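PDB 3CSW: probable branched-chain-amino-acid aminotransferase from Thermotoga maritima MSB8, which probably catalyses the pyridoxal-phosphate-dependent transfer of the amino group of leucine, isoleucine or valine to 2-oxoglutarate in branched-chain amino acid metabolism. Local coordinates for the interface of chains A and B and the interface of chains A and C. Residues are numbered along the deposited sequence; one frame, centred on the assembly and turned at random. Chains: chain A/B/C, Putative branched-chain-amino-acid aminotransferase.

Contact 1: the interface of chains A and B. Residues chain A 135, 150-151, 154; chain B 135, 139-140.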
ATOM      1  N   ILE A 135      -4.612  11.061  -0.941  1.00 26.29           N
ATOM      2  CA  ILE A 135      -3.946  10.664   0.299  1.00 25.89           C
ATOM      3  C   ILE A 135      -4.844   9.651   0.999  1.00 27.21           C
ATOM      4  O   ILE A 135      -6.069   9.882   1.112  1.00 28.15           O
ATOM      5  CB  ILE A 135      -3.667  11.867   1.268  1.00 24.47           C
ATOM      6  CG1 ILE A 135      -2.718  12.883   0.626  1.00 23.58           C
ATOM      7  CG2 ILE A 135      -3.120  11.345   2.617  1.00 21.36           C
ATOM      8  CD1 ILE A 135      -2.527  14.204   1.469  1.00 22.51           C
ATOM      9  N   THR A 150      -1.986  18.496   0.421  1.00 27.18           N
ATOM     10  CA  THR A 150      -1.090  18.519  -0.714  1.00 26.15           C
ATOM     11  C   THR A 150      -1.568  17.699  -1.913  1.00 27.15           C
ATOM     12  O   THR A 150      -1.136  17.972  -3.028  1.00 26.47           O
ATOM     13  CB  THR A 150       0.330  18.138  -0.282  1.00 26.47           C
ATOM     14  OG1 THR A 150       0.258  16.963   0.509  1.00 26.27           O
ATOM     15  CG2 THR A 150       0.994  19.269   0.577  1.00 24.33           C
ATOM     16  N   ASP A 151      -2.437  16.703  -1.716  1.00 26.21           N
ATOM     17  CA  ASP A 151      -2.993  15.993  -2.887  1.00 28.10           C
ATOM     18  C   ASP A 151      -3.816  16.963  -3.761  1.00 27.29           C
ATOM     19  O   ASP A 151      -3.616  17.042  -4.973  1.00 29.89           O
ATOM     20  CB  ASP A 151      -3.788  14.707  -2.540  1.00 23.00           C
ATOM     21  CG  ASP A 151      -4.821  14.878  -1.408  1.00 31.14           C
ATOM     22  OD1 ASP A 151      -4.911  15.958  -0.768  1.00 26.77           O
ATOM     23  OD2 ASP A 151      -5.533  13.877  -1.136  1.00 25.99           O
ATOM     24  N   LEU A 154      -1.444  19.994  -5.092  1.00 29.29           N
ATOM     25  CA  LEU A 154      -0.615  19.568  -6.223  1.00 28.86           C
ATOM     26  C   LEU A 154      -1.438  19.194  -7.459  1.00 29.57           C
ATOM     27  O   LEU A 154      -1.053  19.506  -8.578  1.00 29.78           O
ATOM     28  CB  LEU A 154       0.345  18.444  -5.807  1.00 29.51           C
ATOM     29  CG  LEU A 154       1.369  18.836  -4.732  1.00 29.42           C
ATOM     30  CD1 LEU A 154       2.266  17.633  -4.340  1.00 20.67           C
ATOM     31  CD2 LEU A 154       2.212  19.992  -5.243  1.00 26.09           C
TER
ATOM     32  N   ILE B 135       2.749  10.727   4.463  1.00 28.08           N
ATOM     33  CA  ILE B 135       2.008  10.714   3.194  1.00 27.14           C
ATOM     34  C   ILE B 135       2.819   9.927   2.184  1.00 27.83           C
ATOM     35  O   ILE B 135       4.013  10.149   2.035  1.00 27.80           O
ATOM     36  CB  ILE B 135       1.712  12.180   2.684  1.00 27.44           C
ATOM     37  CG1 ILE B 135       0.714  12.887   3.607  1.00 27.20           C
ATOM     38  CG2 ILE B 135       1.231  12.217   1.266  1.00 23.01           C
ATOM     39  CD1 ILE B 135       0.730  14.400   3.452  1.00 24.47           C
ATOM     40  N   SER B 139       1.494  10.454  -3.515  1.00 27.62           N
ATOM     41  CA  SER B 139       0.593  11.570  -3.204  1.00 27.22           C
ATOM     42  C   SER B 139       1.322  12.904  -3.026  1.00 27.67           C
ATOM     43  O   SER B 139       0.789  13.942  -3.386  1.00 29.42           O
ATOM     44  CB  SER B 139      -0.194  11.293  -1.905  1.00 27.88           C
ATOM     45  OG  SER B 139      -1.066  10.215  -2.011  1.00 27.73           O
ATOM     46  N   THR B 140       2.522  12.871  -2.439  1.00 26.96           N
ATOM     47  CA  THR B 140       3.306  14.066  -2.193  1.00 24.16           C
ATOM     48  C   THR B 140       4.768  13.652  -2.017  1.00 25.41           C
ATOM     49  O   THR B 140       5.023  12.653  -1.355  1.00 25.05           O
ATOM     50  CB  THR B 140       2.810  14.773  -0.917  1.00 25.64           C
ATOM     51  OG1 THR B 140       1.418  15.147  -1.066  1.00 25.44           O
ATOM     52  CG2 THR B 140       3.699  16.008  -0.594  1.00 22.15           C
TER
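A:Thr150 and B:Thr140 meet hydroxyl to hydroxyl across the boundary of chains A and B, their side chains crossing at about a right angle. OG1 of A:Thr150 and OG1 of B:Thr140 form a hydrogen bond of 2.7 Å. B:Thr140 OG1 also donates to its neighbour's carbonyl, B:Ser139 O, at 2.7 Å. The hydroxyl sits above the plane of that carbonyl, at a C=O...donor angle of 91°, and so is not on a lone pair of the oxygen. A:Thr150 may then donate across the interface, but this poor geometry leaves the direction tentative.

A:Thr150 opens helix 150-156, and its OG1 lies between the backbone N and the carbonyl carbon (chi1 48°), a rotamer that turns the hydroxyl toward chain B. The methyl CG2 of B:Thr140 packs alongside, 4.0 Å from A:Thr150 CB. A valine in place of B:Thr140 would probably leave the A:Thr150 hydroxyl without its mate across the boundary and the B:Ser139 carbonyl without this donor.

Next to the polar pair lies an apolar patch in which the two copies of one isoleucine meet. A:Ile135 and B:Ile135 cross obliquely, and their terminal CD1 methyls touch at 3.8 Å. Further back along the same branch, A:Ile135 CG1 rests on B:Ser139 CB at 3.9 Å, while the serine OG faces the backbone of A:Ile135. A:Leu154, one turn along the helix, brings its CD1 methyl to the margin by B:Ser139 O and B:Thr140.

The patch belongs to a two-fold interface, probably that of the dimer typical of class-IV aminotransferases, and its twin repeats it with the chains exchanged. On the chain A side, A:Asp151 ties the loop residue to the helix: A:Ile135 N donates to the carboxylate oxygen A:Asp151 OD2 at 3.0 Å, nearly straight at the hydrogen (177°) but on the anti side of that oxygen.

Contact 2: the interface of chains A and C. Residues chain A 251-253; chain C 186-187, 231.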
ATOM      1  N   ASN A 251      -8.573  11.899 -20.979  1.00 29.00           N
ATOM      2  CA  ASN A 251      -7.284  11.709 -21.624  1.00 30.11           C
ATOM      3  C   ASN A 251      -7.517  11.804 -23.153  1.00 30.34           C
ATOM      4  O   ASN A 251      -7.960  12.850 -23.631  1.00 29.09           O
ATOM      5  CB  ASN A 251      -6.603  10.395 -21.167  1.00 30.57           C
ATOM      6  CG  ASN A 251      -6.011  10.471 -19.755  1.00 28.95           C
ATOM      7  OD1 ASN A 251      -6.331  11.348 -18.967  1.00 35.12           O
ATOM      8  ND2 ASN A 251      -5.134   9.536 -19.442  1.00 34.25           N
ATOM      9  N   GLU A 252      -7.260  10.743 -23.917  1.00 31.67           N
ATOM     10  CA  GLU A 252      -7.522  10.775 -25.372  1.00 32.79           C
ATOM     11  C   GLU A 252      -8.791  10.007 -25.750  1.00 31.60           C
ATOM     12  O   GLU A 252      -9.060   9.798 -26.926  1.00 32.89           O
ATOM     13  CB  GLU A 252      -6.350  10.172 -26.133  1.00 34.26           C
ATOM     14  CG  GLU A 252      -5.032  10.896 -25.992  1.00 39.53           C
ATOM     15  CD  GLU A 252      -3.861  10.016 -26.434  1.00 47.38           C
ATOM     16  OE1 GLU A 252      -3.564   8.989 -25.763  1.00 51.70           O
ATOM     17  OE2 GLU A 252      -3.241  10.360 -27.464  1.00 52.82           O
ATOM     18  N   HIS A 253      -9.567   9.603 -24.751  1.00 31.59           N
ATOM     19  CA  HIS A 253     -10.762   8.810 -24.950  1.00 31.36           C
ATOM     20  C   HIS A 253     -12.013   9.678 -24.984  1.00 30.71           C
ATOM     21  O   HIS A 253     -12.445  10.181 -23.958  1.00 29.71           O
ATOM     22  CB  HIS A 253     -10.873   7.772 -23.815  1.00 33.85           C
ATOM     23  CG  HIS A 253     -12.005   6.804 -23.985  1.00 34.12           C
ATOM     24  ND1 HIS A 253     -11.866   5.602 -24.645  1.00 39.35           N
ATOM     25  CD2 HIS A 253     -13.298   6.867 -23.588  1.00 33.96           C
ATOM     26  CE1 HIS A 253     -13.027   4.969 -24.645  1.00 37.27           C
ATOM     27  NE2 HIS A 253     -13.911   5.714 -24.008  1.00 33.99           N
TER
ATOM     28  N   LYS C 186       2.537   2.656 -28.862  1.00 31.86           N
ATOM     29  CA  LYS C 186       1.891   3.956 -28.853  1.00 33.22           C
ATOM     30  C   LYS C 186       2.805   4.936 -29.586  1.00 35.59           C
ATOM     31  O   LYS C 186       3.966   5.096 -29.212  1.00 35.81           O
ATOM     32  CB  LYS C 186       1.642   4.417 -27.414  1.00 34.44           C
ATOM     33  CG  LYS C 186       0.893   5.750 -27.270  1.00 35.00           C
ATOM     34  CD  LYS C 186      -0.538   5.686 -27.764  1.00 38.96           C
ATOM     35  CE  LYS C 186      -1.214   7.047 -27.669  1.00 48.33           C
ATOM     36  NZ  LYS C 186      -2.682   6.956 -27.469  1.00 49.81           N
ATOM     37  N   GLU C 187       2.282   5.561 -30.639  1.00 37.41           N
ATOM     38  CA  GLU C 187       3.046   6.506 -31.459  1.00 39.92           C
ATOM     39  C   GLU C 187       4.396   5.944 -31.921  1.00 38.08           C
ATOM     40  O   GLU C 187       5.433   6.580 -31.776  1.00 36.79           O
ATOM     41  CB  GLU C 187       3.210   7.814 -30.690  1.00 40.12           C
ATOM     42  CG  GLU C 187       1.859   8.519 -30.433  1.00 44.45           C
ATOM     43  CD  GLU C 187       1.916   9.564 -29.313  1.00 49.86           C
ATOM     44  OE1 GLU C 187       3.047   9.912 -28.869  1.00 63.23           O
ATOM     45  OE2 GLU C 187       0.823  10.025 -28.869  1.00 60.84           O
ATOM     46  N   GLU C 231      -5.579   2.944 -24.221  1.00 30.80           N
ATOM     47  CA  GLU C 231      -5.303   3.999 -25.199  1.00 29.92           C
ATOM     48  C   GLU C 231      -4.232   3.623 -26.207  1.00 29.68           C
ATOM     49  O   GLU C 231      -3.871   4.444 -27.057  1.00 30.40           O
ATOM     50  CB  GLU C 231      -4.862   5.264 -24.478  1.00 30.97           C
ATOM     51  CG  GLU C 231      -5.808   5.691 -23.377  1.00 34.56           C
ATOM     52  CD  GLU C 231      -5.494   7.074 -22.902  1.00 39.50           C
ATOM     53  OE1 GLU C 231      -4.473   7.197 -22.190  1.00 45.51           O
ATOM     54  OE2 GLU C 231      -6.258   8.007 -23.276  1.00 35.57           O
TER
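With CG anti to the backbone N (chi1 -177°) and a bend at chi2 (66°), C:Lys186 sends its ammonium group toward A:Glu252, whose own chain runs extended beyond CG to meet it from the opposite direction. The two form a salt bridge, C:Lys186 NZ donating to A:Glu252 OE1 at 2.8 Å. The ammonium comes to the syn side of this oxygen, tilted out of the carboxylate plane, and the other oxygen, A:Glu252 OE2, is more distant at 3.4 Å from NZ.

The lysine is held from its own chain as well. C:Lys186 NZ donates to the backbone carbonyl C:Glu231 O at 2.8 Å, so one ammonium group joins a carbonyl of chain C to a carboxylate of chain A, and the carbonyl probably helps to fix where the charge sits.

C:Glu231 reaches back over the boundary with its side chain. Its OE2 accepts the backbone N-H of A:Glu252 at 3.0 Å, met nearly along the C-O axis. The two glutamate side chains pass obliquely, with their carboxylates almost perpendicular, 88° apart. The A:Glu252 carboxylate lies between the ammonium and that of C:Glu231; the lysine on the one and the amide on the other would probably ease the approach of the two acids. Beside the accepted amide, A:Asn251 CB packs against C:Glu231 CD at 3.9 Å, and the asparagine side chain crosses the glutamate at about a right angle.

A third acid, C:Glu187, lies at the margin; its OE2 is 4.3 Å from A:Glu252 OE2, and this pairing of like charges may be partly screened by C:Lys186.

This two-fold contact belongs to the deposited assembly and may not persist in solution. A:Asn251 and A:Glu252 form the tight link between strands 249-250 and 253-254. On chain C, C:Lys186 ends strand 181-186 and C:Glu231 closes helix 226-231, so a turn of one subunit is received by a strand end and a helix end of the other.

Contacts 1 and 2 share no residue, and the centres of their C-alpha atoms lie about 26 Å apart. Chain A is common to both: contact 1 uses a loop and helix 150-156, whereas contact 2 uses the turn between strands 249-250 and 253-254. Chain A can therefore hold B and C at once, through separate surfaces. Each interface is two-fold symmetric, and the deposited assembly contains four copies, so the two kinds of contact together could link the subunits into a tetramer.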